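Local structure of TodX (Pseudomonas putida, 3BS0) at residues A[204-209]-A[251-256]; A[264-269]-A[313-318]; A[17-22]-A[294-299]. The protein probably carries toluene and related hydrophobic compounds across the outer membrane of Pseudomonas putida, as a beta-barrel channel of the FadL family. One frame throughout, in Å; residues are numbered along the deposited sequence.

Contact 1: A[204-209]-A[251-256]; sequences LSRNST and KATLSA
The guanidinium of Arg-206 lies over the first side-chain carbon of Lys-251, whose CB stands 3.4 Å above the guanidinium plane and offset toward its rim. Within that overlap NE of Arg-206 is the atom nearest to CB of Lys-251, at 3.6 Å, while the rest of the lysine chain leads away. The Arg-206 chain is bent at chi2 and chi3, and it meets the side chain of Thr-253 at about a right angle. OG1 of Thr-253 is found at the edge of the guanidinium, close to its plane, where NH1 of Arg-206 gives it a weak hydrogen bond of 3.4 Å with an N-H...O angle of 140°. The same OG1 also bonds to Asp-267 on the next strand. Two residues earlier, Leu-204 ends strand 199-204 and adds an apolar touch, its CD1 resting 3.6 Å from CB of Ala-252. Here the chain leaves its pairing with strand 244-257 and enters a surface loop. With Lys-251 NZ 7.0 Å from NH2 of Arg-206, the two like charges stay apart, and of the lysine side chain it is CB that meets the guanidinium; the polar link is weak, so the loop's hold on the strand probably rests largely on packing.

Contact 2: A[264-269]-A[313-318]; sequences LPLDGD and VAFISQ. With C8E ((hydroxyethyloxy)tri(ethyloxy)octane), chain D.
The carbonyl oxygen of Asp-269 is held from two sources on the neighbouring strand: N of Ile-316 donates to it at 2.8 Å, and CA of Phe-315 adds a CA-H...O contact. The return bond, from N of Asp-269 to O of Ile-316, measures 2.9 Å, completing an antiparallel hydrogen-bonded pair. On the face shared by these two residues, CB of Asp-269 lies 3.9 Å from CG2 of Ile-316. The short strand segments run at 118° between their N-to-C directions, and within them this pair is the one bridge. Beside it, CA of Gly-268 makes a CA-H...O contact of 3.3 Å with O of Ile-316. With CG anti to the backbone N (chi1 167°), the Phe-315 ring presents an edge to O of Leu-266; the Leu-266 side chain crosses it obliquely, though the exact placing of its tip is doubtful. Leu-254 and Ile-322 also pack on this ring. Ser-317 OG is bound to O of Gly-320, and CG1 of Val-313 lies 3.4 Å from ether oxygen O12 of a C8E detergent molecule. Two backbone bonds thus set the register at Asp-269 and Ile-316, pairing carries on between Ala-314 and Arg-271, and the Phe-315 ring covers the Leu-266 side.

Contact 3: A[17-22]-A[294-299]; sequences GGTSSS and VVAADI
Loop 17-22 passes over strand 294-299 and comes nearest at Thr-19 and Asp-298, whose CA atoms are 5.6 Å apart, without any backbone hydrogen bond between the two segments. Gly-17 and Gly-18 both have positive phi and turn the chain into this approach after helix 11-15. From the strand, Ala-296 and Asp-298 point toward the loop, whereas Ala-297 between them points away. The main polar link runs from Ser-21 OG to Asp-298 OD2, 2.7 Å long, with the hydroxyl coming from above the carboxylate plane, 54° out of it. The Ser-21 hydroxyl in turn accepts a weak bond from Ser-22 OG, giving a short relay of side chains that ends on the carboxylate. The second oxygen, Asp-298 OD1, faces the loop backbone and lies 3.5 Å from N of Ser-21, in the vicinity of amide groups that would probably favour its negative charge. Thr-19 crosses Asp-298 obliquely: its OG1, anti to the backbone N (chi1 -178°), is set down 3.4 Å from CB of Ala-296 and 3.8 Å from CB of Asp-298. The contact is buried. Around it, Gly-17 O bonds to Ser-337 OG on the next strand of the wall, and Met-238 packs against Ser-21. A small, polar N-terminal segment lying in this way against inward-pointing residues of a transmembrane strand is characteristic of the FadL family, in which the N-terminal residues form a hatch that plugs the lumen of the barrel.

How the contacts relate
Contacts 1 and 2 are immediate neighbours, their centres 9 Å apart: strands 244-257 and 263-272 follow each other in the chain and pair side by side, with probable backbone hydrogen bonds from Leu-254 N to Leu-266 O and from Leu-264 N to Ala-256 O. Contact 1 closes before contact 2 opens. Contact 3 lies on the other side of the chain's centre, about 41 Å from contact 1 and 47 Å from contact 2, centre to centre. It joins the N-terminal segment to strand 293-302, so contact 1 falls wholly within its span of sequence, while contact 2 alternates with it. Contacts 1 and 2 thus form one patch of adjoining strands and loop, whereas contact 3 is one place where the N-terminal plug meets the barrel wall.

Contact 1: A[204-209]-A[251-256]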
loop_
_atom_site.group_PDB
_atom_site.type_symbol
_atom_site.label_atom_id
_atom_site.label_comp_id
_atom_site.label_asym_id
_atom_site.label_seq_id
_atom_site.Cartn_x
_atom_site.Cartn_y
_atom_site.Cartn_z
ATOM N N LEU A 204 7.629 -1.092 -17.792
ATOM C CA LEU A 204 8.319 -1.877 -16.778
ATOM C C LEU A 204 7.431 -3.107 -16.661
ATOM O O LEU A 204 6.563 -3.188 -15.804
ATOM C CB LEU A 204 8.380 -1.101 -15.468
ATOM C CG LEU A 204 9.440 0.002 -15.419
ATOM C CD1 LEU A 204 9.245 1.057 -16.506
ATOM C CD2 LEU A 204 9.360 0.638 -14.048
ATOM N N SER A 205 7.664 -4.056 -17.554
ATOM C CA SER A 205 6.862 -5.263 -17.660
ATOM C C SER A 205 7.463 -6.568 -17.186
ATOM O O SER A 205 6.765 -7.572 -17.135
ATOM C CB SER A 205 6.506 -5.482 -19.118
ATOM O OG SER A 205 7.630 -6.047 -19.781
ATOM N N ARG A 206 8.747 -6.579 -16.863
ATOM C CA ARG A 206 9.394 -7.825 -16.476
ATOM C C ARG A 206 9.082 -8.425 -15.142
ATOM O O ARG A 206 8.872 -7.720 -14.156
ATOM C CB ARG A 206 10.912 -7.691 -16.568
ATOM C CG ARG A 206 11.447 -7.884 -17.960
ATOM C CD ARG A 206 10.990 -6.763 -18.849
ATOM N NE ARG A 206 12.072 -6.305 -19.711
ATOM C CZ ARG A 206 12.084 -5.125 -20.324
ATOM N NH1 ARG A 206 11.066 -4.286 -20.164
ATOM N NH2 ARG A 206 13.114 -4.782 -21.090
ATOM N N ASN A 207 9.021 -9.745 -15.095
ATOM C CA ASN A 207 8.835 -10.280 -13.785
ATOM C C ASN A 207 9.951 -11.136 -13.261
ATOM O O ASN A 207 10.687 -11.851 -13.965
ATOM C CB ASN A 207 7.524 -11.023 -13.565
ATOM C CG ASN A 207 7.180 -11.114 -12.066
ATOM O OD1 ASN A 207 8.069 -11.228 -11.222
ATOM N ND2 ASN A 207 5.897 -11.051 -11.736
ATOM N N SER A 208 10.043 -10.966 -11.958
ATOM C CA SER A 208 10.938 -11.616 -11.062
ATOM C C SER A 208 12.439 -11.498 -11.199
ATOM O O SER A 208 12.970 -10.387 -11.263
ATOM C CB SER A 208 10.497 -13.072 -10.892
ATOM O OG SER A 208 9.168 -13.084 -10.377
ATOM N N THR A 209 13.131 -12.629 -11.284
ATOM C CA THR A 209 14.578 -12.552 -11.197
ATOM C C THR A 209 15.584 -13.223 -12.140
ATOM O O THR A 209 16.204 -14.261 -11.874
ATOM C CB THR A 209 14.922 -12.862 -9.737
ATOM O OG1 THR A 209 14.611 -14.233 -9.451
ATOM C CG2 THR A 209 14.045 -11.991 -8.809
ATOM N N LYS A 251 14.666 -3.716 -15.534
ATOM C CA LYS A 251 14.655 -3.443 -16.951
ATOM C C LYS A 251 13.415 -2.641 -17.322
ATOM O O LYS A 251 12.339 -2.827 -16.740
ATOM C CB LYS A 251 14.703 -4.766 -17.732
ATOM C CG LYS A 251 15.945 -5.610 -17.454
ATOM C CD LYS A 251 17.209 -4.746 -17.422
ATOM C CE LYS A 251 18.447 -5.495 -17.934
ATOM N NZ LYS A 251 19.538 -4.535 -18.341
ATOM N N ALA A 252 13.582 -1.747 -18.291
ATOM C CA ALA A 252 12.507 -0.896 -18.753
ATOM C C ALA A 252 12.722 -0.595 -20.217
ATOM O O ALA A 252 13.852 -0.546 -20.692
ATOM C CB ALA A 252 12.493 0.397 -17.961
ATOM N N THR A 253 11.630 -0.406 -20.939
ATOM C CA THR A 253 11.708 -0.086 -22.345
ATOM C C THR A 253 11.197 1.327 -22.564
ATOM O O THR A 253 10.019 1.617 -22.362
ATOM C CB THR A 253 10.851 -1.038 -23.201
ATOM O OG1 THR A 253 11.293 -2.384 -23.019
ATOM C CG2 THR A 253 10.967 -0.665 -24.674
ATOM N N LEU A 254 12.092 2.221 -22.947
ATOM C CA LEU A 254 11.692 3.588 -23.233
ATOM C C LEU A 254 11.365 3.541 -24.705
ATOM O O LEU A 254 12.168 3.080 -25.508
ATOM C CB LEU A 254 12.833 4.556 -23.012
ATOM C CG LEU A 254 12.492 5.893 -23.656
ATOM C CD1 LEU A 254 11.405 6.597 -22.846
ATOM C CD2 LEU A 254 13.743 6.748 -23.750
ATOM N N SER A 255 10.181 4.002 -25.063
ATOM C CA SER A 255 9.778 3.965 -26.449
ATOM C C SER A 255 9.159 5.280 -26.910
ATOM O O SER A 255 8.181 5.756 -26.367
ATOM C CB SER A 255 8.821 2.799 -26.658
ATOM O OG SER A 255 7.616 3.266 -27.196
ATOM N N ALA A 256 9.774 5.863 -27.921
ATOM C CA ALA A 256 9.362 7.124 -28.484
ATOM C C ALA A 256 8.365 6.858 -29.583
ATOM O O ALA A 256 8.480 5.863 -30.296
ATOM C CB ALA A 256 10.588 7.859 -29.044
#

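Contact 2: A[264-269]-A[313-318]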
loop_
_atom_site.group_PDB
_atom_site.type_symbol
_atom_site.label_atom_id
_atom_site.label_comp_id
_atom_site.label_asym_id
_atom_site.label_seq_id
_atom_site.Cartn_x
_atom_site.Cartn_y
_atom_site.Cartn_z
ATOM N N LEU A 264 9.881 3.840 -31.639
ATOM C CA LEU A 264 11.330 3.690 -31.561
ATOM C C LEU A 264 11.696 3.319 -30.129
ATOM O O LEU A 264 12.128 4.171 -29.346
ATOM C CB LEU A 264 12.014 5.007 -31.968
ATOM C CG LEU A 264 13.513 5.042 -32.289
ATOM C CD1 LEU A 264 13.932 6.503 -32.551
ATOM C CD2 LEU A 264 14.330 4.448 -31.150
ATOM N N PRO A 265 11.532 2.031 -29.778
ATOM C CA PRO A 265 11.804 1.410 -28.472
ATOM C C PRO A 265 13.276 1.386 -28.103
ATOM O O PRO A 265 14.146 1.423 -28.965
ATOM C CB PRO A 265 11.277 -0.001 -28.652
ATOM C CG PRO A 265 11.664 -0.289 -30.079
ATOM C CD PRO A 265 11.185 0.993 -30.766
ATOM N N LEU A 266 13.559 1.315 -26.812
ATOM C CA LEU A 266 14.930 1.258 -26.393
ATOM C C LEU A 266 15.058 0.749 -24.968
ATOM O O LEU A 266 14.641 1.402 -24.006
ATOM C CB LEU A 266 15.586 2.620 -26.627
ATOM C CG LEU A 266 15.787 3.774 -25.655
ATOM C CD1 LEU A 266 16.931 3.434 -24.731
ATOM C CD2 LEU A 266 16.141 5.040 -26.443
ATOM N N ASP A 267 15.617 -0.463 -24.871
ATOM C CA ASP A 267 15.830 -1.177 -23.610
ATOM C C ASP A 267 17.009 -0.644 -22.842
ATOM O O ASP A 267 18.004 -0.230 -23.428
ATOM C CB ASP A 267 16.087 -2.657 -23.862
ATOM C CG ASP A 267 15.137 -3.245 -24.859
ATOM O OD1 ASP A 267 13.920 -2.983 -24.750
ATOM O OD2 ASP A 267 15.607 -3.976 -25.749
ATOM N N GLY A 268 16.895 -0.678 -21.523
ATOM C CA GLY A 268 17.967 -0.197 -20.687
ATOM C C GLY A 268 17.634 -0.434 -19.236
ATOM O O GLY A 268 16.742 -1.214 -18.901
ATOM N N ASP A 269 18.369 0.246 -18.373
ATOM C CA ASP A 269 18.172 0.148 -16.945
ATOM C C ASP A 269 17.342 1.344 -16.466
ATOM O O ASP A 269 17.378 2.418 -17.073
ATOM C CB ASP A 269 19.528 0.155 -16.236
ATOM C CG ASP A 269 19.393 0.067 -14.734
ATOM O OD1 ASP A 269 19.107 -1.044 -14.226
ATOM O OD2 ASP A 269 19.554 1.111 -14.060
ATOM N N VAL A 313 13.933 9.227 -11.502
ATOM C CA VAL A 313 13.656 8.118 -12.377
ATOM C C VAL A 313 14.800 8.247 -13.345
ATOM O O VAL A 313 14.804 9.153 -14.167
ATOM C CB VAL A 313 12.367 8.322 -13.163
ATOM C CG1 VAL A 313 12.235 7.250 -14.228
ATOM C CG2 VAL A 313 11.197 8.318 -12.238
ATOM N N ALA A 314 15.786 7.372 -13.229
ATOM C CA ALA A 314 16.933 7.427 -14.124
ATOM C C ALA A 314 16.901 6.224 -15.057
ATOM O O ALA A 314 16.994 5.084 -14.609
ATOM C CB ALA A 314 18.222 7.434 -13.313
ATOM N N PHE A 315 16.723 6.481 -16.349
ATOM C CA PHE A 315 16.714 5.417 -17.340
ATOM C C PHE A 315 17.980 5.581 -18.172
ATOM O O PHE A 315 18.326 6.688 -18.605
ATOM C CB PHE A 315 15.495 5.508 -18.245
ATOM C CG PHE A 315 15.587 4.628 -19.472
ATOM C CD1 PHE A 315 15.211 3.289 -19.417
ATOM C CD2 PHE A 315 16.052 5.145 -20.671
ATOM C CE1 PHE A 315 15.294 2.489 -20.544
ATOM C CE2 PHE A 315 16.143 4.355 -21.806
ATOM C CZ PHE A 315 15.762 3.021 -21.746
ATOM N N ILE A 316 18.665 4.479 -18.417
ATOM C CA ILE A 316 19.898 4.573 -19.153
ATOM C C ILE A 316 20.120 3.404 -20.094
ATOM O O ILE A 316 19.908 2.257 -19.742
ATOM C CB ILE A 316 21.054 4.720 -18.144
ATOM C CG1 ILE A 316 22.320 5.192 -18.844
ATOM C CG2 ILE A 316 21.272 3.411 -17.396
ATOM C CD1 ILE A 316 23.337 5.668 -17.838
ATOM N N SER A 317 20.527 3.727 -21.312
ATOM C CA SER A 317 20.790 2.734 -22.336
ATOM C C SER A 317 22.138 3.004 -23.016
ATOM O O SER A 317 22.844 3.967 -22.684
ATOM C CB SER A 317 19.679 2.766 -23.382
ATOM O OG SER A 317 19.622 4.037 -24.008
ATOM N N GLN A 318 22.479 2.145 -23.973
ATOM C CA GLN A 318 23.724 2.258 -24.716
ATOM C C GLN A 318 23.704 3.510 -25.588
ATOM O O GLN A 318 24.748 4.087 -25.893
ATOM C CB GLN A 318 23.916 1.012 -25.578
ATOM C CG GLN A 318 25.347 0.459 -25.580
ATOM C CD GLN A 318 26.001 0.509 -24.207
ATOM O OE1 GLN A 318 26.631 1.508 -23.845
ATOM N NE2 GLN A 318 25.846 -0.563 -23.431
HETATM C C1 C8E D . 6.017 3.621 -2.225
HETATM C C2 C8E D . 5.533 3.748 -3.601
HETATM C C3 C8E D . 6.504 4.187 -4.606
HETATM C C4 C8E D . 5.913 3.844 -5.851
HETATM C C5 C8E D . 6.430 4.664 -6.891
HETATM C C6 C8E D . 5.777 4.291 -8.120
HETATM C C7 C8E D . 5.879 5.662 -8.729
HETATM C C8 C8E D . 7.223 6.052 -9.167
HETATM O O9 C8E D . 7.543 6.653 -10.397
HETATM C C10 C8E D . 7.193 5.818 -11.570
HETATM C C11 C8E D . 7.695 6.668 -12.776
HETATM O O12 C8E D . 9.084 6.282 -13.320
HETATM C C13 C8E D . 8.925 5.928 -14.729
HETATM C C14 C8E D . 8.545 7.028 -15.792
HETATM O O15 C8E D . 9.110 8.393 -15.966
HETATM C C16 C8E D . 8.358 9.349 -15.102
HETATM C C17 C8E D . 7.089 9.958 -15.747
HETATM O O18 C8E D . 6.741 11.339 -15.876
HETATM C C19 C8E D . 6.013 11.801 -14.695
HETATM C C20 C8E D . 4.543 12.349 -14.613
HETATM O O21 C8E D . 4.378 13.759 -14.498
#

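Contact 3: A[17-22]-A[294-299]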
loop_
_atom_site.group_PDB
_atom_site.type_symbol
_atom_site.label_atom_id
_atom_site.label_comp_id
_atom_site.label_asym_id
_atom_site.label_seq_id
_atom_site.Cartn_x
_atom_site.Cartn_y
_atom_site.Cartn_z
ATOM N N GLY A 17 -11.811 -0.273 11.251
ATOM C CA GLY A 17 -11.285 0.998 10.781
ATOM C C GLY A 17 -9.794 1.252 10.798
ATOM O O GLY A 17 -9.371 2.398 10.696
ATOM N N GLY A 18 -8.991 0.205 10.919
ATOM C CA GLY A 18 -7.554 0.394 10.934
ATOM C C GLY A 18 -7.010 0.620 12.324
ATOM O O GLY A 18 -5.841 0.949 12.502
ATOM N N THR A 19 -7.859 0.435 13.325
ATOM C CA THR A 19 -7.437 0.620 14.703
ATOM C C THR A 19 -6.563 -0.563 15.128
ATOM O O THR A 19 -6.770 -1.669 14.648
ATOM C CB THR A 19 -8.657 0.740 15.621
ATOM O OG1 THR A 19 -8.210 0.959 16.961
ATOM C CG2 THR A 19 -9.505 -0.515 15.571
ATOM N N SER A 20 -5.588 -0.341 16.011
ATOM C CA SER A 20 -4.709 -1.439 16.427
ATOM C C SER A 20 -3.746 -1.141 17.578
ATOM O O SER A 20 -2.959 -2.000 17.957
ATOM C CB SER A 20 -3.855 -1.889 15.242
ATOM O OG SER A 20 -2.675 -1.090 15.127
ATOM N N SER A 21 -3.789 0.059 18.133
ATOM C CA SER A 21 -2.851 0.415 19.195
ATOM C C SER A 21 -2.824 -0.456 20.449
ATOM O O SER A 21 -1.780 -0.578 21.091
ATOM C CB SER A 21 -3.071 1.872 19.620
ATOM O OG SER A 21 -4.375 2.046 20.137
ATOM N N SER A 22 -3.939 -1.077 20.812
ATOM C CA SER A 22 -3.894 -1.855 22.038
ATOM C C SER A 22 -4.941 -2.924 22.314
ATOM O O SER A 22 -5.486 -2.981 23.418
ATOM C CB SER A 22 -3.859 -0.883 23.205
ATOM O OG SER A 22 -4.766 0.185 22.958
ATOM N N VAL A 294 -16.988 -3.994 22.564
ATOM C CA VAL A 294 -15.739 -3.272 22.807
ATOM C C VAL A 294 -15.597 -2.176 21.765
ATOM O O VAL A 294 -16.002 -2.354 20.612
ATOM C CB VAL A 294 -14.490 -4.196 22.692
ATOM C CG1 VAL A 294 -13.249 -3.446 23.152
ATOM C CG2 VAL A 294 -14.689 -5.472 23.500
ATOM N N VAL A 295 -15.015 -1.050 22.164
ATOM C CA VAL A 295 -14.818 0.067 21.244
ATOM C C VAL A 295 -13.372 0.564 21.268
ATOM O O VAL A 295 -12.758 0.667 22.324
ATOM C CB VAL A 295 -15.779 1.230 21.576
ATOM C CG1 VAL A 295 -15.539 2.412 20.633
ATOM C CG2 VAL A 295 -17.211 0.751 21.453
ATOM N N ALA A 296 -12.837 0.859 20.088
ATOM C CA ALA A 296 -11.465 1.331 19.974
ATOM C C ALA A 296 -11.344 2.622 19.161
ATOM O O ALA A 296 -12.066 2.819 18.176
ATOM C CB ALA A 296 -10.589 0.239 19.347
ATOM N N ALA A 297 -10.414 3.481 19.589
ATOM C CA ALA A 297 -10.120 4.765 18.946
ATOM C C ALA A 297 -8.604 4.904 18.829
ATOM O O ALA A 297 -7.873 4.645 19.786
ATOM C CB ALA A 297 -10.679 5.910 19.767
ATOM N N ASP A 298 -8.137 5.327 17.658
ATOM C CA ASP A 298 -6.709 5.451 17.413
ATOM C C ASP A 298 -6.390 6.721 16.627
ATOM O O ASP A 298 -7.214 7.203 15.850
ATOM C CB ASP A 298 -6.237 4.233 16.610
ATOM C CG ASP A 298 -4.876 3.718 17.052
ATOM O OD1 ASP A 298 -4.210 3.026 16.246
ATOM O OD2 ASP A 298 -4.478 3.986 18.206
ATOM N N ILE A 299 -5.193 7.261 16.839
ATOM C CA ILE A 299 -4.750 8.449 16.125
ATOM C C ILE A 299 -3.330 8.175 15.625
ATOM O O ILE A 299 -2.394 8.003 16.417
ATOM C CB ILE A 299 -4.735 9.694 17.030
ATOM C CG1 ILE A 299 -5.802 9.568 18.120
ATOM C CG2 ILE A 299 -5.029 10.937 16.188
ATOM C CD1 ILE A 299 -5.722 10.644 19.195
#